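Local coordinates for N-methyltransferase (Streptoalloteichus sp. ATCC 53650, PDB 5BSZ), which probably transfers a methyl group from S-adenosylmethionine to a sugar nitrogen, acting as a sugar N-methyltransferase associated with kedarcidin, at residues A[171-176]-A[190-195]; A[46-51]-A[107-112]. One frame throughout, in Å; residues are numbered along the deposited sequence.

From the N terminus, the chain runs through helices 18-24 and 30-44 before reaching 46-51, the lead into strand 50-54. Contact 2 closes when residues 107-112 come back beside it after two further strands, 71-76 and 94-96, so it ties together two neighbouring parallel strands of the mixed, Rossmann-like methyltransferase sheet. Contact 1 opens only later: strand 171-181 turns back directly as strand 184-195, a long-armed hairpin with a tight turn, forming the two inner strands of the separate four-stranded antiparallel sheet. The two closures therefore follow in series, neither nesting nor crossing. Their centres lie about 39 Å apart on opposite sides of the chain's centre, each joining two adjacent strands of its own sheet.

Contact 1: residues A[171-176]-A[190-195]; sequences TVVRLS and HYLAAD
Thr171 to Leu175 lie antiparallel to His190 to Ala194. Thr171 with Ala194, Val173 with Leu192 and Leu175 with His190 are hydrogen-bonded pairs, each joined by two N-H to O=C bonds. His190 N to Leu175 O is the shortest at 2.8 Å. At the non-hydrogen-bonded pairs, CA-H groups point at carbonyls, as from Arg174 CA to His190 O (3.3 Å).

The distinctive side-chain pairing is Arg174 with Tyr191, on the face shared with Val172 and Ala193. Arg174 has CG anti to its backbone N (chi1 -179°) and a chain extended as far as NE, which carries its methylenes across the tyrosine. CG lies over one ring face, offset toward the rim, in a CH-pi contact 4.0 Å from the ring centroid. NE donates to Tyr191 OH at 3.1 Å, a somewhat bent bond (137°). The hydroxyl lies near the guanidinium plane, while the two flat groups stand 73° apart. Asp20 OD1, on helix 18-24, is the stronger partner of this hydroxyl, and Tyr23 meets the Tyr191 ring edge-to-face. His190 ND1 is hydrogen-bonded to His201 NE2.

Among apolar contacts, Val172 sends CG1 to the edge of the Tyr191 ring, at CD2 (4.0 Å), and its other branch, CG2, to Ala193 CB (4.0 Å). On the other face, Val173 CG2 packs on Leu192 CB (3.7 Å), and branched aliphatic chains suit this buried surface, where Leu175 of the second subunit also packs on Leu192.

Arginine and tyrosine suit their places because each offers both apolar surface and a polar end. Six of the seven hydrogen bonds between the segments are main-chain, leaving side chains to set what each face meets: helix 18-24 on the Arg174 and Tyr191 face, the second subunit on the Leu192 face.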
ATOM      1  N   THR A 171      -5.388  -1.728  19.390  1.00 28.62           N
ATOM      2  CA  THR A 171      -6.637  -2.118  18.743  1.00 27.85           C
ATOM      3  C   THR A 171      -6.291  -2.790  17.399  1.00 28.61           C
ATOM      4  O   THR A 171      -5.478  -2.272  16.658  1.00 25.27           O
ATOM      5  CB  THR A 171      -7.512  -0.892  18.463  1.00 25.01           C
ATOM      6  OG1 THR A 171      -8.030  -0.367  19.673  1.00 30.48           O
ATOM      7  CG2 THR A 171      -8.710  -1.223  17.640  1.00 27.35           C
ATOM      8  N   VAL A 172      -6.897  -3.936  17.085  1.00 26.91           N
ATOM      9  CA  VAL A 172      -6.723  -4.590  15.791  1.00 27.24           C
ATOM     10  C   VAL A 172      -8.072  -4.834  15.167  1.00 25.27           C
ATOM     11  O   VAL A 172      -8.965  -5.374  15.810  1.00 30.48           O
ATOM     12  CB  VAL A 172      -5.997  -5.943  15.988  1.00 27.27           C
ATOM     13  CG1 VAL A 172      -5.795  -6.678  14.674  1.00 28.00           C
ATOM     14  CG2 VAL A 172      -4.673  -5.685  16.677  1.00 29.60           C
ATOM     15  N   VAL A 173      -8.255  -4.400  13.928  1.00 19.44           N
ATOM     16  CA  VAL A 173      -9.453  -4.678  13.203  1.00 21.14           C
ATOM     17  C   VAL A 173      -9.134  -5.547  12.008  1.00 21.02           C
ATOM     18  O   VAL A 173      -8.053  -5.425  11.422  1.00 22.49           O
ATOM     19  CB  VAL A 173     -10.127  -3.374  12.754  1.00 28.78           C
ATOM     20  CG1 VAL A 173     -10.359  -2.489  13.962  1.00 28.16           C
ATOM     21  CG2 VAL A 173      -9.234  -2.625  11.789  1.00 28.54           C
ATOM     22  N   ARG A 174     -10.093  -6.385  11.636  1.00 20.25           N
ATOM     23  CA  ARG A 174      -9.946  -7.337  10.545  1.00 22.25           C
ATOM     24  C   ARG A 174     -11.130  -7.323   9.632  1.00 20.68           C
ATOM     25  O   ARG A 174     -12.268  -7.244  10.080  1.00 24.25           O
ATOM     26  CB  ARG A 174      -9.782  -8.768  11.108  1.00 28.28           C
ATOM     27  CG  ARG A 174      -9.605  -9.861  10.051  1.00 31.00           C
ATOM     28  CD  ARG A 174      -9.450 -11.264  10.661  1.00 42.72           C
ATOM     29  NE  ARG A 174      -9.133 -12.317   9.680  1.00 43.56           N
ATOM     30  CZ  ARG A 174     -10.030 -12.983   8.955  1.00 48.25           C
ATOM     31  NH1 ARG A 174     -11.322 -12.718   9.084  1.00 54.71           N
ATOM     32  NH2 ARG A 174      -9.639 -13.921   8.093  1.00 50.25           N
ATOM     33  N   LEU A 175     -10.894  -7.416   8.327  1.00 18.76           N
ATOM     34  CA  LEU A 175     -11.982  -7.481   7.365  1.00 17.92           C
ATOM     35  C   LEU A 175     -11.591  -8.529   6.339  1.00 25.61           C
ATOM     36  O   LEU A 175     -10.453  -8.529   5.871  1.00 22.65           O
ATOM     37  CB  LEU A 175     -12.166  -6.139   6.671  1.00 17.22           C
ATOM     38  CG  LEU A 175     -13.286  -5.911   5.691  1.00 18.59           C
ATOM     39  CD1 LEU A 175     -14.581  -6.152   6.453  1.00 22.14           C
ATOM     40  CD2 LEU A 175     -13.306  -4.508   5.064  1.00 21.50           C
ATOM     41  N   SER A 176     -12.549  -9.364   5.959  1.00 20.74           N
ATOM     42  CA  SER A 176     -12.259 -10.454   5.051  1.00 28.04           C
ATOM     43  C   SER A 176     -13.378 -10.573   4.031  1.00 24.62           C
ATOM     44  O   SER A 176     -14.518 -10.171   4.293  1.00 23.03           O
ATOM     45  CB  SER A 176     -12.053 -11.730   5.872  1.00 31.33           C
ATOM     46  OG  SER A 176     -13.304 -12.269   6.262  1.00 40.55           O
ATOM     47  N   HIS A 190      -7.686  -8.538   5.370  1.00 20.88           N
ATOM     48  CA  HIS A 190      -6.926  -7.320   5.669  1.00 19.47           C
ATOM     49  C   HIS A 190      -7.042  -7.082   7.156  1.00 21.75           C
ATOM     50  O   HIS A 190      -8.100  -7.310   7.768  1.00 22.13           O
ATOM     51  CB  HIS A 190      -7.455  -6.108   4.907  1.00 18.84           C
ATOM     52  CG  HIS A 190      -7.181  -6.152   3.443  1.00 21.73           C
ATOM     53  ND1 HIS A 190      -6.343  -5.254   2.807  1.00 20.72           N
ATOM     54  CD2 HIS A 190      -7.619  -7.006   2.484  1.00 20.94           C
ATOM     55  CE1 HIS A 190      -6.312  -5.530   1.518  1.00 23.58           C
ATOM     56  NE2 HIS A 190      -7.071  -6.591   1.299  1.00 20.45           N
ATOM     57  N   TYR A 191      -5.926  -6.672   7.732  1.00 18.86           N
ATOM     58  CA  TYR A 191      -5.860  -6.190   9.107  1.00 20.31           C
ATOM     59  C   TYR A 191      -5.317  -4.754   9.191  1.00 23.56           C
ATOM     60  O   TYR A 191      -4.369  -4.412   8.444  1.00 18.33           O
ATOM     61  CB  TYR A 191      -4.873  -7.036   9.886  1.00 24.14           C
ATOM     62  CG  TYR A 191      -5.249  -8.465  10.082  1.00 33.99           C
ATOM     63  CD1 TYR A 191      -5.080  -9.399   9.072  1.00 38.90           C
ATOM     64  CD2 TYR A 191      -5.756  -8.889  11.304  1.00 44.92           C
ATOM     65  CE1 TYR A 191      -5.427 -10.734   9.268  1.00 46.60           C
ATOM     66  CE2 TYR A 191      -6.080 -10.213  11.521  1.00 49.30           C
ATOM     67  CZ  TYR A 191      -5.928 -11.123  10.498  1.00 46.43           C
ATOM     68  OH  TYR A 191      -6.261 -12.434  10.746  1.00 63.69           O
ATOM     69  N   LEU A 192      -5.896  -3.935  10.083  1.00 20.37           N
ATOM     70  CA  LEU A 192      -5.218  -2.718  10.573  1.00 20.76           C
ATOM     71  C   LEU A 192      -4.935  -2.828  12.075  1.00 18.98           C
ATOM     72  O   LEU A 192      -5.810  -3.237  12.836  1.00 21.11           O
ATOM     73  CB  LEU A 192      -6.053  -1.467  10.297  1.00 17.68           C
ATOM     74  CG  LEU A 192      -6.591  -1.215   8.903  1.00 21.87           C
ATOM     75  CD1 LEU A 192      -7.748  -0.232   8.933  1.00 24.84           C
ATOM     76  CD2 LEU A 192      -5.449  -0.699   8.053  1.00 22.68           C
ATOM     77  N   ALA A 193      -3.712  -2.517  12.488  1.00 18.59           N
ATOM     78  CA  ALA A 193      -3.383  -2.453  13.901  1.00 21.18           C
ATOM     79  C   ALA A 193      -2.780  -1.111  14.245  1.00 19.86           C
ATOM     80  O   ALA A 193      -1.948  -0.628  13.495  1.00 21.90           O
ATOM     81  CB  ALA A 193      -2.381  -3.516  14.265  1.00 22.33           C
ATOM     82  N   ALA A 194      -3.083  -0.633  15.455  1.00 20.45           N
ATOM     83  CA  ALA A 194      -2.583   0.629  15.946  1.00 23.94           C
ATOM     84  C   ALA A 194      -2.230   0.497  17.422  1.00 25.33           C
ATOM     85  O   ALA A 194      -2.982  -0.121  18.165  1.00 29.79           O
ATOM     86  CB  ALA A 194      -3.613   1.708  15.709  1.00 22.52           C
ATOM     87  N   ASP A 195      -1.021   0.925  17.776  1.00 30.35           N
ATOM     88  CA  ASP A 195      -0.580   1.039  19.173  1.00 37.72           C
ATOM     89  C   ASP A 195       0.388   2.206  19.254  1.00 37.89           C
ATOM     90  O   ASP A 195       0.461   3.007  18.317  1.00 32.96           O
ATOM     91  CB  ASP A 195       0.105  -0.245  19.663  1.00 36.38           C
ATOM     92  CG  ASP A 195       1.293  -0.662  18.817  1.00 39.14           C
ATOM     93  OD1 ASP A 195       1.483  -1.880  18.752  1.00 41.31           O
ATOM     94  OD2 ASP A 195       2.050   0.139  18.208  1.00 35.68           O
TER

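Contact 2: residues A[46-51]-A[107-112]; sequences PGARSL and VFDAVC
Ser50 and Leu51 come alongside Phe108 to Ala110 where two parallel strands begin, while the chain before them diverges: from Gly47 to Leu51 and from Phe108 to Cys112 the end-to-end directions are 63° apart. Leu51 and Ala110 form a parallel bridge, with their CA atoms 4.8 Å apart. Ala110 N donates to Ser50 O at 3.1 Å, and Leu51 CA directs its hydrogen at Ala110 O.

Asp109 secures the loop ahead of strand 50-54, its OD2 accepting from two successive amides. Arg49 N comes from the anti side at 2.7 Å, almost perfectly straight (179°); Ser50 N, at 3.2 Å, comes from above the opposite face of the carboxylate. A short acid suits this place, since one oxygen can gather both N-H groups; OD1 has a long, weak ion pair with Arg45 NE, and the carboxylate is probably ionised. In return, Ser50 OG, held between backbone N and carbonyl carbon (chi1 64°), accepts from Asp109 N at 2.7 Å, and a small polar side chain fits closely here. The two residues thus bind each other's backbone reciprocally.

Among apolar groups, Ala48 CB touches Asp109 CB. Leu51 spreads its branches, CD1 to Ala110 CB and CD2 to Cys112 SG (4.0 Å). Ala110, on the same face, presents only CB, so CD1 can lie on it beneath helix 30-44. The Phe108 ring lies against the Leu51 main chain, CD2 3.6 Å from Leu51 C.

Helix 30-44 packs through Val37 on Leu51 and through Val41 on Ala48 and Ala110. Phe108 meets Leu52 and Ala73. Strand 50-54 lies between 71-76 and 110-113, so the contact joins two central strands of the Rossmann-like sheet; the side chain of Cys112 lies about 8 Å from the bound S-adenosyl-L-homocysteine.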
ATOM      1  N   PRO A  46     -12.201 -48.399  18.922  1.00 27.17           N
ATOM      2  CA  PRO A  46     -12.510 -48.103  20.328  1.00 27.76           C
ATOM      3  C   PRO A  46     -11.284 -47.885  21.223  1.00 21.08           C
ATOM      4  O   PRO A  46     -11.336 -47.164  22.230  1.00 25.43           O
ATOM      5  CB  PRO A  46     -13.348 -49.316  20.760  1.00 26.63           C
ATOM      6  CG  PRO A  46     -13.936 -49.836  19.495  1.00 27.74           C
ATOM      7  CD  PRO A  46     -12.929 -49.568  18.413  1.00 25.47           C
ATOM      8  N   GLY A  47     -10.203 -48.559  20.893  1.00 22.61           N
ATOM      9  CA  GLY A  47      -9.002 -48.448  21.708  1.00 26.79           C
ATOM     10  C   GLY A  47      -8.056 -47.378  21.200  1.00 34.07           C
ATOM     11  O   GLY A  47      -6.940 -47.308  21.690  1.00 30.94           O
ATOM     12  N   ALA A  48      -8.468 -46.542  20.233  1.00 28.67           N
ATOM     13  CA  ALA A  48      -7.525 -45.613  19.563  1.00 22.61           C
ATOM     14  C   ALA A  48      -6.812 -44.726  20.576  1.00 20.28           C
ATOM     15  O   ALA A  48      -7.470 -44.079  21.418  1.00 19.93           O
ATOM     16  CB  ALA A  48      -8.291 -44.732  18.571  1.00 23.00           C
ATOM     17  N   ARG A  49      -5.482 -44.625  20.515  1.00 23.06           N
ATOM     18  CA  ARG A  49      -4.783 -43.755  21.494  1.00 18.73           C
ATOM     19  C   ARG A  49      -3.704 -42.856  20.916  1.00 17.50           C
ATOM     20  O   ARG A  49      -3.142 -42.013  21.617  1.00 18.87           O
ATOM     21  CB  ARG A  49      -4.185 -44.558  22.655  1.00 28.51           C
ATOM     22  CG  ARG A  49      -3.083 -45.522  22.278  1.00 24.45           C
ATOM     23  CD  ARG A  49      -2.435 -46.276  23.452  1.00 26.32           C
ATOM     24  NE  ARG A  49      -2.014 -45.510  24.633  1.00 26.02           N
ATOM     25  CZ  ARG A  49      -0.841 -44.922  24.886  1.00 27.25           C
ATOM     26  NH1 ARG A  49      -0.701 -44.322  26.067  1.00 29.47           N
ATOM     27  NH2 ARG A  49       0.194 -44.865  24.029  1.00 23.56           N
ATOM     28  N   SER A  50      -3.395 -43.061  19.640  1.00 20.90           N
ATOM     29  CA  SER A  50      -2.422 -42.258  18.943  1.00 17.15           C
ATOM     30  C   SER A  50      -3.082 -41.537  17.762  1.00 18.48           C
ATOM     31  O   SER A  50      -3.956 -42.085  17.095  1.00 15.01           O
ATOM     32  CB  SER A  50      -1.252 -43.088  18.428  1.00 17.03           C
ATOM     33  OG  SER A  50      -1.643 -44.028  17.474  1.00 17.41           O
ATOM     34  N   LEU A  51      -2.627 -40.306  17.549  1.00 18.05           N
ATOM     35  CA  LEU A  51      -3.262 -39.413  16.541  1.00 17.81           C
ATOM     36  C   LEU A  51      -2.234 -38.458  15.948  1.00 16.36           C
ATOM     37  O   LEU A  51      -1.417 -37.842  16.672  1.00 16.08           O
ATOM     38  CB  LEU A  51      -4.400 -38.620  17.176  1.00 16.89           C
ATOM     39  CG  LEU A  51      -5.151 -37.674  16.204  1.00 18.23           C
ATOM     40  CD1 LEU A  51      -6.630 -37.670  16.497  1.00 22.13           C
ATOM     41  CD2 LEU A  51      -4.609 -36.271  16.271  1.00 18.91           C
ATOM     42  N   VAL A 107       3.155 -45.233  12.269  1.00 20.47           N
ATOM     43  CA  VAL A 107       1.733 -45.115  12.121  1.00 21.74           C
ATOM     44  C   VAL A 107       1.089 -44.654  13.417  1.00 21.17           C
ATOM     45  O   VAL A 107       1.723 -44.588  14.477  1.00 20.28           O
ATOM     46  CB  VAL A 107       1.107 -46.409  11.559  1.00 25.47           C
ATOM     47  CG1 VAL A 107       1.776 -46.735  10.217  1.00 27.73           C
ATOM     48  CG2 VAL A 107       1.251 -47.571  12.546  1.00 27.54           C
ATOM     49  N   PHE A 108      -0.193 -44.330  13.286  1.00 17.22           N
ATOM     50  CA  PHE A 108      -1.013 -43.773  14.336  1.00 17.77           C
ATOM     51  C   PHE A 108      -2.376 -44.437  14.201  1.00 18.51           C
ATOM     52  O   PHE A 108      -2.739 -44.812  13.101  1.00 18.81           O
ATOM     53  CB  PHE A 108      -1.198 -42.265  14.146  1.00 21.31           C
ATOM     54  CG  PHE A 108       0.068 -41.476  14.203  1.00 18.22           C
ATOM     55  CD1 PHE A 108       0.852 -41.344  13.086  1.00 18.68           C
ATOM     56  CD2 PHE A 108       0.438 -40.812  15.338  1.00 18.16           C
ATOM     57  CE1 PHE A 108       2.012 -40.589  13.105  1.00 19.43           C
ATOM     58  CE2 PHE A 108       1.619 -40.107  15.383  1.00 18.45           C
ATOM     59  CZ  PHE A 108       2.411 -39.978  14.292  1.00 16.42           C
ATOM     60  N   ASP A 109      -3.147 -44.547  15.291  1.00 19.10           N
ATOM     61  CA  ASP A 109      -4.509 -45.080  15.204  1.00 17.64           C
ATOM     62  C   ASP A 109      -5.452 -44.198  14.351  1.00 18.79           C
ATOM     63  O   ASP A 109      -6.360 -44.696  13.721  1.00 17.89           O
ATOM     64  CB  ASP A 109      -5.125 -45.185  16.598  1.00 18.92           C
ATOM     65  CG  ASP A 109      -4.361 -46.216  17.483  1.00 23.29           C
ATOM     66  OD1 ASP A 109      -3.943 -47.196  16.877  1.00 22.94           O
ATOM     67  OD2 ASP A 109      -4.103 -45.992  18.683  1.00 22.83           O
ATOM     68  N   ALA A 110      -5.209 -42.895  14.363  1.00 16.64           N
ATOM     69  CA  ALA A 110      -6.012 -41.910  13.581  1.00 18.26           C
ATOM     70  C   ALA A 110      -5.130 -40.820  12.965  1.00 17.80           C
ATOM     71  O   ALA A 110      -4.105 -40.396  13.542  1.00 17.64           O
ATOM     72  CB  ALA A 110      -7.008 -41.240  14.490  1.00 17.04           C
ATOM     73  N   VAL A 111      -5.535 -40.364  11.785  1.00 19.98           N
ATOM     74  CA  VAL A 111      -4.916 -39.185  11.151  1.00 17.71           C
ATOM     75  C   VAL A 111      -6.057 -38.194  10.804  1.00 19.58           C
ATOM     76  O   VAL A 111      -7.096 -38.557  10.203  1.00 18.22           O
ATOM     77  CB  VAL A 111      -4.096 -39.584   9.910  1.00 18.43           C
ATOM     78  CG1 VAL A 111      -3.531 -38.370   9.171  1.00 17.36           C
ATOM     79  CG2 VAL A 111      -2.916 -40.520  10.245  1.00 20.09           C
ATOM     80  N   CYS A 112      -5.869 -36.927  11.163  1.00 16.14           N
ATOM     81  CA  CYS A 112      -6.862 -35.938  10.757  1.00 15.49           C
ATOM     82  C   CYS A 112      -6.241 -34.752  10.034  1.00 14.50           C
ATOM     83  O   CYS A 112      -5.045 -34.429  10.178  1.00 15.01           O
ATOM     84  CB  CYS A 112      -7.740 -35.510  11.938  1.00 15.25           C
ATOM     85  SG  CYS A 112      -6.845 -34.713  13.294  1.00 17.17           S
TER